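Local coordinates for uncharacterized protein (Pseudomonas aeruginosa UCBPP-PA14, PDB 3FD9) that is a transcriptional anti-activator that probably represses the type III secretion regulon by disrupting self-association and DNA binding of the activator ExsA, at residues A[85-99]-A[244-256]. Numbering follows the deposited sequence.
Sequences AELGDRVNLAVPQSM and NLCQAQDHFYWQS
V91 and F252 pair at the middle of a two-stranded parallel β-sheet, in which strand 90-92 joins strand 251-253, tying the C-terminal end of the chain to the segment leading into helix 96-115 across an intervening stretch with helices but no strands. Backbone hydrogen bonds run from H251 N to D89 O, V91 N to H251 O (2.7 Å), Y253 N to V91 O and L93 N to Y253 O. Polar side chains extend them at both ends. D250 OD1 accepts D89 N at 2.7 Å, while D250 OD2 takes Q247 N and Q56 NE2; the D89 carboxylate is salt-bridged to R57 and hydrogen-bonded to W53. At the other end, with CG anti to the backbone N (chi1 -173°), the N92 amide reaches poorly ordered Q255: ND2 donates along a lone pair of Q255 O at 3.2 Å, nearly straight (176°), and OD1 accepts Q255 N weakly. On the face carrying V91 and F252, V91 CB lies 3.5 Å from F252 CD1; just past the strand, L93 CD1 meets F252 CB; helices 96-115 and 232-241 cover these residues. On the opposite face, H251 ND1 lies over the poorly ordered R90 guanidinium and N92 CA above the Y253 ring. Beyond the strands A94 CA makes a CH-π contact with W254, 3.7 Å from its six-membered ring centroid, and A94 N closes an Asx turn on N92 OD1 from above the carbonyl plane.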
# COMPACT_ATOMS: atom_id res chain seq x y z
N ALA A 85 4.67 -26.65 5.57
CA ALA A 85 6.03 -26.97 5.98
C ALA A 85 6.95 -27.13 4.78
O ALA A 85 8.16 -27.26 4.95
CB ALA A 85 6.03 -28.23 6.83
N GLU A 86 6.38 -27.13 3.58
CA GLU A 86 7.16 -27.32 2.35
C GLU A 86 7.48 -26.00 1.67
O GLU A 86 8.19 -25.97 0.67
CB GLU A 86 6.42 -28.24 1.38
CG GLU A 86 6.59 -29.71 1.70
CD GLU A 86 8.05 -30.13 1.69
OE1 GLU A 86 8.75 -29.80 0.71
OE2 GLU A 86 8.49 -30.80 2.66
N LEU A 87 6.95 -24.92 2.22
CA LEU A 87 7.18 -23.60 1.64
C LEU A 87 8.54 -23.06 2.05
O LEU A 87 8.91 -23.11 3.22
CB LEU A 87 6.09 -22.63 2.10
CG LEU A 87 4.69 -22.90 1.56
CD1 LEU A 87 3.67 -22.03 2.26
CD2 LEU A 87 4.68 -22.67 0.08
N GLY A 88 9.27 -22.53 1.08
CA GLY A 88 10.53 -21.87 1.35
C GLY A 88 10.92 -21.03 0.14
O GLY A 88 10.23 -21.04 -0.88
N ASP A 89 12.03 -20.31 0.27
CA ASP A 89 12.52 -19.49 -0.82
C ASP A 89 13.89 -19.96 -1.27
O ASP A 89 14.63 -20.54 -0.48
CB ASP A 89 12.60 -18.04 -0.39
CG ASP A 89 11.26 -17.46 -0.02
OD1 ASP A 89 10.43 -17.26 -0.94
OD2 ASP A 89 11.04 -17.21 1.18
N ARG A 90 14.21 -19.72 -2.53
CA ARG A 90 15.56 -19.91 -3.03
C ARG A 90 16.17 -18.52 -3.01
O ARG A 90 15.69 -17.63 -3.71
CB ARG A 90 15.55 -20.47 -4.45
CG ARG A 90 14.49 -21.53 -4.71
CD ARG A 90 15.00 -22.94 -4.43
NE ARG A 90 16.13 -23.29 -5.30
CZ ARG A 90 16.69 -24.50 -5.35
NH1 ARG A 90 16.22 -25.48 -4.59
NH2 ARG A 90 17.71 -24.73 -6.16
N VAL A 91 17.22 -18.34 -2.22
CA VAL A 91 17.71 -17.00 -1.94
C VAL A 91 19.16 -16.82 -2.37
O VAL A 91 20.04 -17.56 -1.94
CB VAL A 91 17.62 -16.68 -0.44
CG1 VAL A 91 18.03 -15.24 -0.21
CG2 VAL A 91 16.21 -16.92 0.07
N ASN A 92 19.40 -15.83 -3.21
CA ASN A 92 20.75 -15.57 -3.69
C ASN A 92 21.44 -14.54 -2.82
O ASN A 92 21.19 -13.34 -2.95
CB ASN A 92 20.73 -15.09 -5.13
CG ASN A 92 22.12 -14.96 -5.71
OD1 ASN A 92 23.10 -15.33 -5.07
ND2 ASN A 92 22.20 -14.44 -6.93
N LEU A 93 22.32 -15.00 -1.95
CA LEU A 93 23.02 -14.12 -1.02
C LEU A 93 24.02 -13.22 -1.72
O LEU A 93 24.67 -12.40 -1.09
CB LEU A 93 23.70 -14.92 0.09
CG LEU A 93 22.73 -15.64 1.03
CD1 LEU A 93 23.46 -16.70 1.81
CD2 LEU A 93 22.07 -14.65 1.95
N ALA A 94 24.14 -13.37 -3.03
CA ALA A 94 24.89 -12.39 -3.80
C ALA A 94 24.25 -11.04 -3.55
O ALA A 94 24.81 -10.20 -2.84
CB ALA A 94 24.86 -12.73 -5.28
N VAL A 95 23.06 -10.85 -4.10
CA VAL A 95 22.26 -9.63 -3.91
C VAL A 95 22.36 -9.05 -2.49
O VAL A 95 21.87 -9.64 -1.54
CB VAL A 95 20.77 -9.92 -4.21
CG1 VAL A 95 20.01 -8.63 -4.41
CG2 VAL A 95 20.63 -10.85 -5.41
N PRO A 96 22.98 -7.88 -2.34
CA PRO A 96 23.07 -7.28 -1.01
C PRO A 96 21.72 -7.16 -0.31
O PRO A 96 21.65 -7.32 0.91
CB PRO A 96 23.63 -5.89 -1.31
CG PRO A 96 24.46 -6.09 -2.52
CD PRO A 96 23.74 -7.11 -3.35
N GLN A 97 20.67 -6.88 -1.06
CA GLN A 97 19.34 -6.75 -0.49
C GLN A 97 18.91 -8.07 0.12
O GLN A 97 18.24 -8.10 1.15
CB GLN A 97 18.34 -6.34 -1.55
CG GLN A 97 17.09 -5.73 -0.96
CD GLN A 97 17.40 -4.52 -0.11
OE1 GLN A 97 18.07 -3.57 -0.57
NE2 GLN A 97 16.93 -4.53 1.15
N SER A 98 19.29 -9.16 -0.53
CA SER A 98 18.93 -10.49 -0.07
C SER A 98 19.78 -10.90 1.12
O SER A 98 19.29 -11.52 2.06
CB SER A 98 19.08 -11.50 -1.20
OG SER A 98 18.00 -11.40 -2.12
N MSE A 99 21.05 -10.53 1.08
CA MSE A 99 21.95 -10.76 2.20
C MSE A 99 21.42 -10.08 3.46
O MSE A 99 21.56 -10.60 4.57
CB MSE A 99 23.34 -10.24 1.85
CG MSE A 99 24.29 -10.23 3.03
SE MSE A 99 24.81 -12.04 3.59
CE MSE A 99 26.09 -12.44 2.13
N ASN A 244 15.99 -20.99 14.25
CA ASN A 244 14.68 -20.55 13.84
C ASN A 244 14.74 -19.20 13.12
O ASN A 244 13.83 -18.37 13.25
CB ASN A 244 13.77 -20.45 15.06
CG ASN A 244 12.31 -20.38 14.70
OD1 ASN A 244 11.84 -21.11 13.82
ND2 ASN A 244 11.58 -19.49 15.37
N LEU A 245 15.81 -18.99 12.35
CA LEU A 245 15.94 -17.77 11.55
C LEU A 245 15.70 -18.05 10.08
O LEU A 245 15.81 -17.16 9.24
CB LEU A 245 17.30 -17.10 11.76
CG LEU A 245 17.66 -16.80 13.21
CD1 LEU A 245 19.08 -16.27 13.29
CD2 LEU A 245 16.67 -15.83 13.85
N CYS A 246 15.37 -19.29 9.76
CA CYS A 246 14.86 -19.60 8.43
C CYS A 246 14.05 -20.88 8.45
O CYS A 246 13.88 -21.52 9.50
CB CYS A 246 15.98 -19.65 7.39
SG CYS A 246 17.01 -21.12 7.48
N GLN A 247 13.52 -21.25 7.29
CA GLN A 247 12.61 -22.38 7.19
C GLN A 247 13.39 -23.61 6.78
O GLN A 247 14.49 -23.51 6.26
CB GLN A 247 11.49 -22.10 6.19
CG GLN A 247 10.65 -20.90 6.56
CD GLN A 247 10.21 -20.94 8.02
OE1 GLN A 247 9.41 -21.78 8.41
NE2 GLN A 247 10.73 -20.02 8.82
N ALA A 248 12.82 -24.78 7.04
CA ALA A 248 13.47 -26.02 6.68
C ALA A 248 13.82 -25.99 5.20
O ALA A 248 14.92 -26.36 4.82
CB ALA A 248 12.59 -27.21 6.99
N GLN A 249 12.88 -25.51 4.39
CA GLN A 249 13.01 -25.58 2.93
C GLN A 249 13.60 -24.33 2.27
O GLN A 249 13.71 -24.29 1.05
CB GLN A 249 11.67 -25.91 2.29
CG GLN A 249 11.14 -27.27 2.69
CD GLN A 249 12.18 -28.36 2.49
OE1 GLN A 249 12.88 -28.39 1.48
NE2 GLN A 249 12.27 -29.27 3.46
N ASP A 250 13.95 -23.33 3.07
CA ASP A 250 14.65 -22.16 2.54
C ASP A 250 16.01 -22.62 2.03
O ASP A 250 16.77 -23.24 2.77
CB ASP A 250 14.86 -21.13 3.65
CG ASP A 250 13.66 -20.20 3.82
OD1 ASP A 250 12.90 -20.01 2.85
OD2 ASP A 250 13.50 -19.64 4.93
N HIS A 251 16.31 -22.34 0.77
CA HIS A 251 17.60 -22.71 0.19
C HIS A 251 18.41 -21.46 -0.13
O HIS A 251 17.94 -20.58 -0.84
CB HIS A 251 17.41 -23.55 -1.08
CG HIS A 251 18.69 -23.95 -1.76
ND1 HIS A 251 19.11 -23.41 -2.96
CD2 HIS A 251 19.65 -24.83 -1.40
CE1 HIS A 251 20.26 -23.94 -3.31
NE2 HIS A 251 20.62 -24.81 -2.38
N PHE A 252 19.63 -21.38 0.38
CA PHE A 252 20.51 -20.26 0.08
C PHE A 252 21.62 -20.67 -0.90
O PHE A 252 21.97 -21.85 -0.99
CB PHE A 252 21.12 -19.69 1.36
CG PHE A 252 20.11 -19.18 2.33
CD1 PHE A 252 19.53 -17.94 2.16
CD2 PHE A 252 19.72 -19.96 3.40
CE1 PHE A 252 18.58 -17.47 3.05
CE2 PHE A 252 18.77 -19.50 4.30
CZ PHE A 252 18.20 -18.25 4.13
N TYR A 253 22.15 -19.69 -1.62
CA TYR A 253 23.21 -19.96 -2.59
C TYR A 253 23.88 -18.67 -3.04
O TYR A 253 23.40 -17.58 -2.72
CB TYR A 253 22.67 -20.75 -3.79
CG TYR A 253 21.76 -19.95 -4.70
CD1 TYR A 253 22.28 -19.28 -5.80
CD2 TYR A 253 20.40 -19.86 -4.45
CE1 TYR A 253 21.46 -18.53 -6.63
CE2 TYR A 253 19.57 -19.12 -5.28
CZ TYR A 253 20.11 -18.45 -6.37
OH TYR A 253 19.29 -17.72 -7.20
N TRP A 254 24.98 -18.78 -3.77
CA TRP A 254 25.72 -17.61 -4.24
C TRP A 254 25.96 -17.65 -5.74
O TRP A 254 26.41 -18.66 -6.29
CB TRP A 254 27.07 -17.49 -3.51
CG TRP A 254 27.86 -16.29 -3.95
CD1 TRP A 254 28.63 -16.18 -5.08
CD2 TRP A 254 27.96 -15.04 -3.28
NE1 TRP A 254 29.20 -14.93 -5.15
CE2 TRP A 254 28.79 -14.21 -4.05
CE3 TRP A 254 27.41 -14.52 -2.10
CZ2 TRP A 254 29.10 -12.91 -3.68
CZ3 TRP A 254 27.72 -13.24 -1.73
CH2 TRP A 254 28.56 -12.44 -2.52
N GLN A 255 25.68 -16.54 -6.42
CA GLN A 255 25.87 -16.46 -7.86
C GLN A 255 26.05 -15.02 -8.32
O GLN A 255 25.13 -14.20 -8.20
CB GLN A 255 24.67 -17.10 -8.58
CG GLN A 255 24.90 -17.34 -10.05
CD GLN A 255 23.61 -17.69 -10.79
OE1 GLN A 255 22.54 -17.18 -10.46
NE2 GLN A 255 23.72 -18.56 -11.79
N SER A 256 27.23 -14.70 -8.84
CA SER A 256 27.51 -13.33 -9.28
C SER A 256 27.85 -13.27 -10.77
O SER A 256 27.37 -12.39 -11.49
CB SER A 256 28.62 -12.70 -8.45
OG SER A 256 29.80 -13.48 -8.47
O HOH W 1 9.93 -24.87 4.99